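Long-range contacts in type VI secretion system-associated protein TagF (Pseudomonas aeruginosa PAO1, PDB 2QNU), which is associated with the type VI secretion system, a machine that delivers effectors into neighbouring cells, and has no established molecular function: residues T24-W29 with L67-V72; W111-V115 with L139-P143; P146-Q150 with A170-H175. One frame throughout, in Å; residues are numbered along the deposited sequence.

Overall arrangement
The three contacts follow one another along the chain. Contact 1 packs the start of helix 23-44 against the loop that leads into strand 71-77 of the antiparallel sheet. Contact 2 sets helix 110-121 against a proline-rich loop, and both of its segments touch strands 71-77 and 89-95. These two strands link contacts 1 and 2, whose centres lie about 19 Å apart. Alternate residues of these strands face the two contacts, so helices 23-44 and 110-121 cover opposite faces of the sheet. Contact 3 joins the continuation of the same loop to helix 165-177, farther out beside the second subunit. Its centre is about 21 Å from that of contact 2 and about 22 Å from that of contact 1.

Contact 1: T24-W29 with L67-V72; sequences TFVEPW and LGGEAV
This is a helix-on-sheet contact: the start of helix 23-44 covers the loop that enters strand 71-77 of the antiparallel sheet. Residues 24-29 are helical, with a kink where the N of Pro28 cannot bond to the preceding turn; Trp29 N still bonds to Phe25 O at 2.9 Å. Residues 67-70 form a loop, and 71-72 begin the strand. The nearest CA pairs are Thr24 with Gly68 at 5.1 Å and Pro28 with Leu67 at 5.6 Å.

Apolar contacts hold the pair together. Leu67 (chi1 m, chi2 t) points toward the helix and buries the most area. Its CD2 lies 3.8 Å from Pro28 CB. With chi1 t, Phe25 and Trp29 bring their rings to Leu67 CD1, which is 4.0 Å from Phe25 CE1 and 3.9 Å from Trp29 CE3. The indole of Trp29 also meets Phe60, and its NE1 bonds to Thr90 OG1, which ties the helix to the sheet.

Polar groups approach without bonding. Thr24 OG1 stays 4.2 Å from Glu70 OE1, and Thr24 O stays 3.6 Å from Gly68 N. A CB on Gly68 would sit tightly against that carbonyl. Deeper in, Val72 (chi1 p) brings CG2 to 3.7 Å from Phe25 CE1.

Contact 2: W111-V115 with L139-P143; sequences WFEQV and LPAPP
Residues 111-115 are one turn of helix 110-121, with Val115 N bonded to Trp111 O at 2.8 Å. Packed on it is a proline-rich, polyproline II-like segment, 139-143, which follows helix 129-137. Both cover one face of the antiparallel sheet. The backbone is close to polyproline II for residues 139-142, with phi from -63° to -82° and psi from 137° to 162°. The nearest CA pairs are Trp111 with Pro142 at 5.9 Å and Val115 with Leu139 at 8.5 Å.

Trp111 (chi1 t, chi2 77°) points toward the loop, and Pro142 lies over one face of its ring. Pro142 CB makes a CH-pi contact, 4.0 Å from the centroid of the five-membered ring of Trp111 and 17° off its normal. Trp111 and Pro142 both also rest on Cys93 of strand 89-95. Leu139 (chi1 t, chi2 p) points toward the helix, and its CD2 is 3.9 Å from Val115 CG2. At the indole edge, Trp111 NE1 donates a hydrogen bond to Pro140 O at 2.8 Å, with an N-H...O angle of 146°.

Contact 3: P146-Q150 with A170-H175; sequences PRIEQ and AALAQH
The carboxamide of Gln174 pairs with the N and O of one residue, Ile148, much as a residue on a neighbouring strand would. This anchors the loop before strand 158-160 to helix 165-177. Residues 147-150 are extended, with psi 133° to 156°; residues 170-175 are helical. CA atoms come nearest at Ile148 with Ala171, 5.9 Å, and Arg147 with Gln174, 7.0 Å.

Gln174 points toward the loop with a strained, near-eclipsed chi1 of -14° (chi2 t, chi3 125°). Ile148 N donates to Gln174 OE1 at 2.7 Å. Gln174 NE2 returns a weak bond to Ile148 O at 3.3 Å. Ile148 (chi1 m, chi2 m) also points toward the helix, with CG1 4.3 Å from Ala170 CB and 4.4 Å from Ala171 CB.

Arg147 has off-well angles, chi1 26°, chi2 142° and chi3 25°. These lay one face of its guanidinium over Gln174 CB. Its NH1 forms a salt bridge with Asp178. Across the helix, Leu172 and Ala173 pack on the second subunit. Gln150 (chi1 m, chi2 t) bonds to Ser160 OG through NE2, while its OE1 accepts a weak bond from Arg147 NH2 at 2.9 Å.

Contact 1: T24-W29 with L67-V72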
ATOM      1  N   THR B  24      12.301 -15.672 -19.919  1.00 42.77           N
ATOM      2  CA  THR B  24      12.260 -14.315 -19.391  1.00 42.82           C
ATOM      3  C   THR B  24      12.048 -14.403 -17.924  1.00 41.80           C
ATOM      4  O   THR B  24      12.591 -13.629 -17.135  1.00 40.73           O
ATOM      5  CB  THR B  24      11.066 -13.446 -19.997  1.00 43.01           C
ATOM      6  OG1 THR B  24       9.787 -13.986 -19.593  1.00 44.36           O
ATOM      7  CG2 THR B  24      11.166 -13.364 -21.498  1.00 43.61           C
ATOM      8  N   PHE B  25      11.225 -15.362 -17.534  1.00 41.73           N
ATOM      9  CA  PHE B  25      11.046 -15.605 -16.110  1.00 41.06           C
ATOM     10  C   PHE B  25      12.115 -16.509 -15.486  1.00 40.67           C
ATOM     11  O   PHE B  25      12.645 -16.213 -14.418  1.00 40.50           O
ATOM     12  CB  PHE B  25       9.684 -16.202 -15.856  1.00 41.68           C
ATOM     13  CG  PHE B  25       9.565 -16.717 -14.469  1.00 42.68           C
ATOM     14  CD1 PHE B  25       9.456 -15.830 -13.414  1.00 44.05           C
ATOM     15  CD2 PHE B  25       9.662 -18.067 -14.206  1.00 42.11           C
ATOM     16  CE1 PHE B  25       9.378 -16.283 -12.115  1.00 43.49           C
ATOM     17  CE2 PHE B  25       9.612 -18.520 -12.908  1.00 44.12           C
ATOM     18  CZ  PHE B  25       9.466 -17.626 -11.865  1.00 44.52           C
ATOM     19  N   VAL B  26      12.363 -17.652 -16.130  1.00 40.36           N
ATOM     20  CA  VAL B  26      13.195 -18.701 -15.566  1.00 39.71           C
ATOM     21  C   VAL B  26      14.649 -18.255 -15.342  1.00 39.53           C
ATOM     22  O   VAL B  26      15.166 -18.404 -14.231  1.00 39.42           O
ATOM     23  CB  VAL B  26      13.124 -19.990 -16.430  1.00 40.08           C
ATOM     24  CG1 VAL B  26      14.156 -21.059 -15.942  1.00 39.76           C
ATOM     25  CG2 VAL B  26      11.696 -20.567 -16.450  1.00 38.60           C
ATOM     26  N   GLU B  27      15.298 -17.688 -16.363  1.00 38.90           N
ATOM     27  CA  GLU B  27      16.675 -17.203 -16.218  1.00 39.69           C
ATOM     28  C   GLU B  27      16.868 -16.386 -14.924  1.00 39.82           C
ATOM     29  O   GLU B  27      17.704 -16.770 -14.073  1.00 40.64           O
ATOM     30  CB  GLU B  27      17.144 -16.373 -17.451  1.00 40.83           C
ATOM     31  CG  GLU B  27      18.150 -17.101 -18.377  1.00 41.72           C
ATOM     32  CD  GLU B  27      18.798 -16.174 -19.462  1.00 43.72           C
ATOM     33  OE1 GLU B  27      18.592 -14.931 -19.402  1.00 48.09           O
ATOM     34  OE2 GLU B  27      19.517 -16.685 -20.377  1.00 48.42           O
ATOM     35  N   PRO B  28      16.141 -15.248 -14.766  1.00 38.73           N
ATOM     36  CA  PRO B  28      16.286 -14.505 -13.506  1.00 37.79           C
ATOM     37  C   PRO B  28      15.786 -15.221 -12.237  1.00 36.13           C
ATOM     38  O   PRO B  28      16.293 -15.010 -11.130  1.00 33.98           O
ATOM     39  CB  PRO B  28      15.454 -13.209 -13.759  1.00 37.83           C
ATOM     40  CG  PRO B  28      14.502 -13.576 -14.865  1.00 38.86           C
ATOM     41  CD  PRO B  28      15.262 -14.536 -15.723  1.00 39.34           C
ATOM     42  N   TRP B  29      14.728 -15.994 -12.368  1.00 36.61           N
ATOM     43  CA  TRP B  29      14.170 -16.652 -11.192  1.00 37.50           C
ATOM     44  C   TRP B  29      15.215 -17.652 -10.663  1.00 36.69           C
ATOM     45  O   TRP B  29      15.541 -17.617  -9.489  1.00 37.41           O
ATOM     46  CB  TRP B  29      12.864 -17.346 -11.532  1.00 37.92           C
ATOM     47  CG  TRP B  29      12.289 -18.121 -10.403  1.00 37.41           C
ATOM     48  CD1 TRP B  29      12.199 -19.504 -10.325  1.00 38.87           C
ATOM     49  CD2 TRP B  29      11.718 -17.616  -9.208  1.00 33.93           C
ATOM     50  NE1 TRP B  29      11.624 -19.852  -9.153  1.00 39.63           N
ATOM     51  CE2 TRP B  29      11.324 -18.719  -8.437  1.00 37.96           C
ATOM     52  CE3 TRP B  29      11.553 -16.334  -8.678  1.00 39.09           C
ATOM     53  CZ2 TRP B  29      10.732 -18.586  -7.164  1.00 38.32           C
ATOM     54  CZ3 TRP B  29      10.953 -16.188  -7.431  1.00 39.02           C
ATOM     55  CH2 TRP B  29      10.535 -17.311  -6.687  1.00 38.80           C
ATOM     56  N   LEU B  67      11.756  -9.488 -12.315  1.00 43.82           N
ATOM     57  CA  LEU B  67      12.278 -10.666 -12.955  1.00 45.05           C
ATOM     58  C   LEU B  67      12.314 -10.362 -14.441  1.00 45.97           C
ATOM     59  O   LEU B  67      13.246  -9.668 -14.902  1.00 47.48           O
ATOM     60  CB  LEU B  67      11.396 -11.876 -12.568  1.00 44.97           C
ATOM     61  CG  LEU B  67      11.636 -12.169 -11.053  1.00 45.22           C
ATOM     62  CD1 LEU B  67      10.516 -12.911 -10.342  1.00 45.92           C
ATOM     63  CD2 LEU B  67      12.954 -12.871 -10.867  1.00 46.72           C
ATOM     64  N   GLY B  68      11.321 -10.842 -15.184  1.00 45.99           N
ATOM     65  CA  GLY B  68      11.008 -10.286 -16.503  1.00 45.94           C
ATOM     66  C   GLY B  68       9.925  -9.244 -16.362  1.00 46.08           C
ATOM     67  O   GLY B  68       9.639  -8.780 -15.272  1.00 46.60           O
ATOM     68  N   GLY B  69       9.283  -8.903 -17.468  1.00 47.25           N
ATOM     69  CA  GLY B  69       8.384  -7.758 -17.512  1.00 47.04           C
ATOM     70  C   GLY B  69       6.950  -8.053 -17.141  1.00 47.32           C
ATOM     71  O   GLY B  69       6.107  -7.143 -17.053  1.00 48.28           O
ATOM     72  N   GLU B  70       6.638  -9.324 -16.964  1.00 46.94           N
ATOM     73  CA  GLU B  70       5.347  -9.676 -16.396  1.00 46.56           C
ATOM     74  C   GLU B  70       5.430  -9.701 -14.867  1.00 44.67           C
ATOM     75  O   GLU B  70       6.522  -9.881 -14.253  1.00 44.54           O
ATOM     76  CB  GLU B  70       4.873 -11.037 -16.904  1.00 47.30           C
ATOM     77  CG  GLU B  70       4.176 -11.035 -18.254  1.00 50.66           C
ATOM     78  CD  GLU B  70       5.151 -11.087 -19.422  1.00 56.80           C
ATOM     79  OE1 GLU B  70       6.094 -11.913 -19.348  1.00 59.63           O
ATOM     80  OE2 GLU B  70       4.968 -10.312 -20.425  1.00 62.14           O
ATOM     81  N   ALA B  71       4.266  -9.524 -14.252  1.00 41.72           N
ATOM     82  CA  ALA B  71       4.138  -9.819 -12.864  1.00 40.29           C
ATOM     83  C   ALA B  71       4.101 -11.362 -12.694  1.00 40.90           C
ATOM     84  O   ALA B  71       3.791 -12.138 -13.646  1.00 39.77           O
ATOM     85  CB  ALA B  71       2.914  -9.179 -12.291  1.00 39.75           C
ATOM     86  N   VAL B  72       4.392 -11.793 -11.475  1.00 39.75           N
ATOM     87  CA  VAL B  72       4.395 -13.201 -11.196  1.00 40.33           C
ATOM     88  C   VAL B  72       3.841 -13.471  -9.801  1.00 39.65           C
ATOM     89  O   VAL B  72       4.099 -12.734  -8.805  1.00 39.42           O
ATOM     90  CB  VAL B  72       5.773 -13.857 -11.597  1.00 40.04           C
ATOM     91  CG1 VAL B  72       6.927 -13.085 -11.093  1.00 42.54           C
ATOM     92  CG2 VAL B  72       5.884 -15.364 -11.221  1.00 41.03           C
TER

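Contact 2: W111-V115 with L139-P143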
ATOM      1  N   TRP B 111      -6.746 -20.471  -4.582  1.00 38.29           N
ATOM      2  CA  TRP B 111      -5.779 -20.807  -5.647  1.00 38.79           C
ATOM      3  C   TRP B 111      -4.429 -21.264  -5.030  1.00 38.66           C
ATOM      4  O   TRP B 111      -3.838 -22.262  -5.403  1.00 37.98           O
ATOM      5  CB  TRP B 111      -5.556 -19.582  -6.551  1.00 39.16           C
ATOM      6  CG  TRP B 111      -4.746 -19.885  -7.756  1.00 39.76           C
ATOM      7  CD1 TRP B 111      -5.163 -20.531  -8.911  1.00 40.31           C
ATOM      8  CD2 TRP B 111      -3.350 -19.624  -7.920  1.00 39.15           C
ATOM      9  NE1 TRP B 111      -4.110 -20.643  -9.775  1.00 39.26           N
ATOM     10  CE2 TRP B 111      -2.990 -20.087  -9.197  1.00 38.80           C
ATOM     11  CE3 TRP B 111      -2.371 -19.012  -7.112  1.00 39.44           C
ATOM     12  CZ2 TRP B 111      -1.690 -19.988  -9.674  1.00 39.83           C
ATOM     13  CZ3 TRP B 111      -1.082 -18.891  -7.591  1.00 38.84           C
ATOM     14  CH2 TRP B 111      -0.752 -19.377  -8.860  1.00 40.91           C
ATOM     15  N   PHE B 112      -3.964 -20.482  -4.077  1.00 38.63           N
ATOM     16  CA  PHE B 112      -2.706 -20.754  -3.374  1.00 38.33           C
ATOM     17  C   PHE B 112      -2.682 -22.130  -2.589  1.00 38.15           C
ATOM     18  O   PHE B 112      -1.685 -22.889  -2.578  1.00 36.41           O
ATOM     19  CB  PHE B 112      -2.416 -19.561  -2.464  1.00 38.03           C
ATOM     20  CG  PHE B 112      -2.075 -18.285  -3.242  1.00 36.42           C
ATOM     21  CD1 PHE B 112      -0.826 -18.125  -3.804  1.00 38.11           C
ATOM     22  CD2 PHE B 112      -3.020 -17.277  -3.430  1.00 38.93           C
ATOM     23  CE1 PHE B 112      -0.494 -16.969  -4.585  1.00 39.96           C
ATOM     24  CE2 PHE B 112      -2.724 -16.114  -4.213  1.00 38.60           C
ATOM     25  CZ  PHE B 112      -1.461 -15.961  -4.767  1.00 39.47           C
ATOM     26  N   GLU B 113      -3.786 -22.399  -1.924  1.00 38.00           N
ATOM     27  CA  GLU B 113      -3.985 -23.680  -1.241  1.00 38.42           C
ATOM     28  C   GLU B 113      -3.970 -24.842  -2.247  1.00 37.32           C
ATOM     29  O   GLU B 113      -3.281 -25.850  -2.026  1.00 36.74           O
ATOM     30  CB  GLU B 113      -5.283 -23.616  -0.462  1.00 38.48           C
ATOM     31  CG  GLU B 113      -5.127 -22.754   0.763  1.00 40.30           C
ATOM     32  CD  GLU B 113      -6.421 -22.452   1.496  1.00 40.51           C
ATOM     33  OE1 GLU B 113      -7.496 -22.842   1.038  1.00 47.93           O
ATOM     34  OE2 GLU B 113      -6.360 -21.784   2.527  1.00 44.67           O
ATOM     35  N   GLN B 114      -4.633 -24.661  -3.387  1.00 37.27           N
ATOM     36  CA  GLN B 114      -4.572 -25.656  -4.453  1.00 37.81           C
ATOM     37  C   GLN B 114      -3.159 -25.815  -4.966  1.00 36.06           C
ATOM     38  O   GLN B 114      -2.742 -26.910  -5.246  1.00 35.59           O
ATOM     39  CB  GLN B 114      -5.438 -25.305  -5.678  1.00 37.76           C
ATOM     40  CG  GLN B 114      -6.884 -25.009  -5.371  1.00 41.41           C
ATOM     41  CD  GLN B 114      -7.732 -24.630  -6.629  1.00 44.81           C
ATOM     42  OE1 GLN B 114      -7.509 -25.161  -7.740  1.00 52.27           O
ATOM     43  NE2 GLN B 114      -8.735 -23.735  -6.431  1.00 51.67           N
ATOM     44  N   VAL B 115      -2.424 -24.719  -5.162  1.00 35.26           N
ATOM     45  CA  VAL B 115      -1.077 -24.842  -5.643  1.00 34.98           C
ATOM     46  C   VAL B 115      -0.231 -25.558  -4.599  1.00 35.19           C
ATOM     47  O   VAL B 115       0.577 -26.403  -4.954  1.00 35.78           O
ATOM     48  CB  VAL B 115      -0.405 -23.476  -5.994  1.00 34.17           C
ATOM     49  CG1 VAL B 115       1.062 -23.692  -6.215  1.00 33.45           C
ATOM     50  CG2 VAL B 115      -1.047 -22.887  -7.234  1.00 35.16           C
ATOM     51  N   LEU B 139      -4.371 -26.042 -14.440  1.00 52.18           N
ATOM     52  CA  LEU B 139      -4.688 -25.143 -13.362  1.00 52.63           C
ATOM     53  C   LEU B 139      -5.086 -23.775 -13.936  1.00 52.79           C
ATOM     54  O   LEU B 139      -4.408 -23.261 -14.850  1.00 51.92           O
ATOM     55  CB  LEU B 139      -3.463 -25.050 -12.450  1.00 52.85           C
ATOM     56  CG  LEU B 139      -3.484 -24.778 -10.948  1.00 53.29           C
ATOM     57  CD1 LEU B 139      -4.216 -25.754 -10.091  1.00 53.97           C
ATOM     58  CD2 LEU B 139      -2.011 -24.752 -10.492  1.00 53.82           C
ATOM     59  N   PRO B 140      -6.158 -23.158 -13.375  1.00 53.09           N
ATOM     60  CA  PRO B 140      -6.614 -21.855 -13.857  1.00 53.85           C
ATOM     61  C   PRO B 140      -5.685 -20.770 -13.383  1.00 54.87           C
ATOM     62  O   PRO B 140      -4.922 -20.997 -12.444  1.00 53.77           O
ATOM     63  CB  PRO B 140      -7.981 -21.693 -13.174  1.00 53.81           C
ATOM     64  CG  PRO B 140      -7.823 -22.383 -11.890  1.00 53.25           C
ATOM     65  CD  PRO B 140      -6.958 -23.595 -12.217  1.00 52.98           C
ATOM     66  N   ALA B 141      -5.744 -19.597 -14.017  1.00 56.34           N
ATOM     67  CA  ALA B 141      -5.089 -18.416 -13.455  1.00 57.72           C
ATOM     68  C   ALA B 141      -5.770 -18.096 -12.114  1.00 58.27           C
ATOM     69  O   ALA B 141      -6.923 -18.532 -11.878  1.00 57.74           O
ATOM     70  CB  ALA B 141      -5.192 -17.191 -14.420  1.00 57.98           C
ATOM     71  N   PRO B 142      -5.061 -17.367 -11.228  1.00 58.34           N
ATOM     72  CA  PRO B 142      -5.713 -16.843 -10.042  1.00 59.38           C
ATOM     73  C   PRO B 142      -6.767 -15.784 -10.360  1.00 61.92           C
ATOM     74  O   PRO B 142      -6.671 -15.097 -11.373  1.00 61.84           O
ATOM     75  CB  PRO B 142      -4.572 -16.215  -9.242  1.00 58.41           C
ATOM     76  CG  PRO B 142      -3.457 -16.095 -10.148  1.00 57.61           C
ATOM     77  CD  PRO B 142      -3.622 -17.062 -11.255  1.00 58.17           C
ATOM     78  N   PRO B 143      -7.797 -15.684  -9.515  1.00 65.00           N
ATOM     79  CA  PRO B 143      -8.650 -14.518  -9.555  1.00 66.98           C
ATOM     80  C   PRO B 143      -7.949 -13.315  -8.920  1.00 67.92           C
ATOM     81  O   PRO B 143      -7.625 -13.333  -7.723  1.00 69.01           O
ATOM     82  CB  PRO B 143      -9.909 -14.965  -8.771  1.00 67.07           C
ATOM     83  CG  PRO B 143      -9.722 -16.458  -8.485  1.00 66.17           C
ATOM     84  CD  PRO B 143      -8.259 -16.670  -8.517  1.00 65.42           C
TER

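Contact 3: P146-Q150 with A170-H175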
ATOM      1  N   PRO B 146      -6.204  -6.706 -12.938  1.00 53.03           N
ATOM      2  CA  PRO B 146      -6.780  -5.495 -13.613  1.00 51.96           C
ATOM      3  C   PRO B 146      -6.856  -4.270 -12.692  1.00 51.15           C
ATOM      4  O   PRO B 146      -7.886  -4.010 -12.054  1.00 49.58           O
ATOM      5  CB  PRO B 146      -8.191  -5.950 -14.005  1.00 52.37           C
ATOM      6  CG  PRO B 146      -8.589  -6.914 -12.835  1.00 54.12           C
ATOM      7  CD  PRO B 146      -7.238  -7.507 -12.247  1.00 52.56           C
ATOM      8  N   ARG B 147      -5.758  -3.530 -12.605  1.00 51.20           N
ATOM      9  CA  ARG B 147      -5.653  -2.505 -11.536  1.00 51.21           C
ATOM     10  C   ARG B 147      -6.507  -1.243 -11.840  1.00 51.32           C
ATOM     11  O   ARG B 147      -6.728  -0.886 -13.012  1.00 51.69           O
ATOM     12  CB  ARG B 147      -4.202  -2.117 -11.188  1.00 51.27           C
ATOM     13  CG  ARG B 147      -3.161  -2.302 -12.260  1.00 50.99           C
ATOM     14  CD  ARG B 147      -2.115  -1.225 -12.302  1.00 52.73           C
ATOM     15  NE  ARG B 147      -1.866  -0.487 -11.051  1.00 53.04           N
ATOM     16  CZ  ARG B 147      -0.739  -0.545 -10.328  1.00 55.49           C
ATOM     17  NH1 ARG B 147       0.275  -1.344 -10.671  1.00 56.63           N
ATOM     18  NH2 ARG B 147      -0.614   0.208  -9.234  1.00 55.83           N
ATOM     19  N   ILE B 148      -7.008  -0.616 -10.766  1.00 50.17           N
ATOM     20  CA  ILE B 148      -7.723   0.624 -10.853  1.00 49.15           C
ATOM     21  C   ILE B 148      -6.886   1.457 -11.756  1.00 48.64           C
ATOM     22  O   ILE B 148      -5.676   1.493 -11.619  1.00 47.66           O
ATOM     23  CB  ILE B 148      -7.859   1.337  -9.498  1.00 48.49           C
ATOM     24  CG1 ILE B 148      -8.638   0.476  -8.498  1.00 47.51           C
ATOM     25  CG2 ILE B 148      -8.559   2.666  -9.655  1.00 47.35           C
ATOM     26  CD1 ILE B 148     -10.184   0.342  -8.755  1.00 46.11           C
ATOM     27  N   GLU B 149      -7.543   2.087 -12.707  1.00 48.77           N
ATOM     28  CA  GLU B 149      -6.915   3.008 -13.632  1.00 49.89           C
ATOM     29  C   GLU B 149      -6.173   4.138 -12.904  1.00 49.40           C
ATOM     30  O   GLU B 149      -6.694   4.718 -11.972  1.00 47.29           O
ATOM     31  CB  GLU B 149      -7.989   3.591 -14.565  1.00 49.10           C
ATOM     32  CG  GLU B 149      -7.454   4.600 -15.573  1.00 50.28           C
ATOM     33  CD  GLU B 149      -8.555   5.410 -16.264  1.00 50.72           C
ATOM     34  OE1 GLU B 149      -9.626   4.836 -16.546  1.00 49.49           O
ATOM     35  OE2 GLU B 149      -8.334   6.622 -16.535  1.00 53.93           O
ATOM     36  N   GLN B 150      -4.946   4.396 -13.350  1.00 51.17           N
ATOM     37  CA  GLN B 150      -4.050   5.398 -12.770  1.00 52.81           C
ATOM     38  C   GLN B 150      -3.201   6.066 -13.860  1.00 53.61           C
ATOM     39  O   GLN B 150      -2.994   5.501 -14.921  1.00 54.53           O
ATOM     40  CB  GLN B 150      -3.110   4.760 -11.764  1.00 53.03           C
ATOM     41  CG  GLN B 150      -3.791   4.029 -10.583  1.00 54.05           C
ATOM     42  CD  GLN B 150      -2.783   3.433  -9.633  1.00 54.66           C
ATOM     43  OE1 GLN B 150      -1.884   2.703 -10.058  1.00 58.38           O
ATOM     44  NE2 GLN B 150      -2.923   3.727  -8.341  1.00 55.68           N
ATOM     45  N   ALA B 170      -8.775  -0.601  -2.892  1.00 32.45           N
ATOM     46  CA  ALA B 170      -8.070  -1.388  -3.871  1.00 32.44           C
ATOM     47  C   ALA B 170      -6.911  -0.618  -4.479  1.00 33.04           C
ATOM     48  O   ALA B 170      -5.905  -1.223  -4.787  1.00 33.52           O
ATOM     49  CB  ALA B 170      -9.006  -1.896  -4.987  1.00 33.01           C
ATOM     50  N   ALA B 171      -7.058   0.691  -4.715  1.00 32.64           N
ATOM     51  CA  ALA B 171      -5.947   1.487  -5.282  1.00 33.02           C
ATOM     52  C   ALA B 171      -4.732   1.509  -4.372  1.00 32.08           C
ATOM     53  O   ALA B 171      -3.578   1.367  -4.793  1.00 32.35           O
ATOM     54  CB  ALA B 171      -6.434   2.912  -5.580  1.00 32.79           C
ATOM     55  N   LEU B 172      -4.990   1.717  -3.096  1.00 33.11           N
ATOM     56  CA  LEU B 172      -3.910   1.793  -2.119  1.00 33.08           C
ATOM     57  C   LEU B 172      -3.174   0.477  -2.032  1.00 32.79           C
ATOM     58  O   LEU B 172      -1.949   0.436  -2.048  1.00 30.32           O
ATOM     59  CB  LEU B 172      -4.442   2.235  -0.770  1.00 32.87           C
ATOM     60  CG  LEU B 172      -4.335   3.725  -0.479  1.00 35.30           C
ATOM     61  CD1 LEU B 172      -5.202   4.474  -1.484  1.00 40.63           C
ATOM     62  CD2 LEU B 172      -4.840   3.979   0.849  1.00 36.72           C
ATOM     63  N   ALA B 173      -3.919  -0.628  -1.918  1.00 34.02           N
ATOM     64  CA  ALA B 173      -3.292  -1.963  -1.891  1.00 36.09           C
ATOM     65  C   ALA B 173      -2.438  -2.303  -3.153  1.00 37.18           C
ATOM     66  O   ALA B 173      -1.348  -2.818  -3.007  1.00 39.25           O
ATOM     67  CB  ALA B 173      -4.389  -3.039  -1.663  1.00 35.94           C
ATOM     68  N   GLN B 174      -2.901  -1.985  -4.365  1.00 38.11           N
ATOM     69  CA  GLN B 174      -2.073  -2.169  -5.586  1.00 38.62           C
ATOM     70  C   GLN B 174      -0.816  -1.391  -5.519  1.00 37.71           C
ATOM     71  O   GLN B 174       0.215  -1.904  -5.919  1.00 39.10           O
ATOM     72  CB  GLN B 174      -2.732  -1.729  -6.916  1.00 40.07           C
ATOM     73  CG  GLN B 174      -4.208  -1.486  -6.883  1.00 43.60           C
ATOM     74  CD  GLN B 174      -4.884  -1.076  -8.236  1.00 43.44           C
ATOM     75  OE1 GLN B 174      -5.834  -1.754  -8.634  1.00 51.10           O
ATOM     76  NE2 GLN B 174      -4.445   0.051  -8.897  1.00 43.92           N
ATOM     77  N   HIS B 175      -0.889  -0.128  -5.076  1.00 36.93           N
ATOM     78  CA  HIS B 175       0.286   0.707  -4.966  1.00 35.26           C
ATOM     79  C   HIS B 175       1.339   0.068  -4.054  1.00 35.20           C
ATOM     80  O   HIS B 175       2.562   0.162  -4.332  1.00 34.61           O
ATOM     81  CB  HIS B 175      -0.042   2.155  -4.506  1.00 35.62           C
ATOM     82  CG  HIS B 175       1.162   3.042  -4.502  1.00 36.88           C
ATOM     83  ND1 HIS B 175       1.938   3.237  -3.366  1.00 38.61           N
ATOM     84  CD2 HIS B 175       1.793   3.692  -5.504  1.00 39.41           C
ATOM     85  CE1 HIS B 175       2.989   3.981  -3.678  1.00 38.01           C
ATOM     86  NE2 HIS B 175       2.911   4.285  -4.960  1.00 42.09           N
TER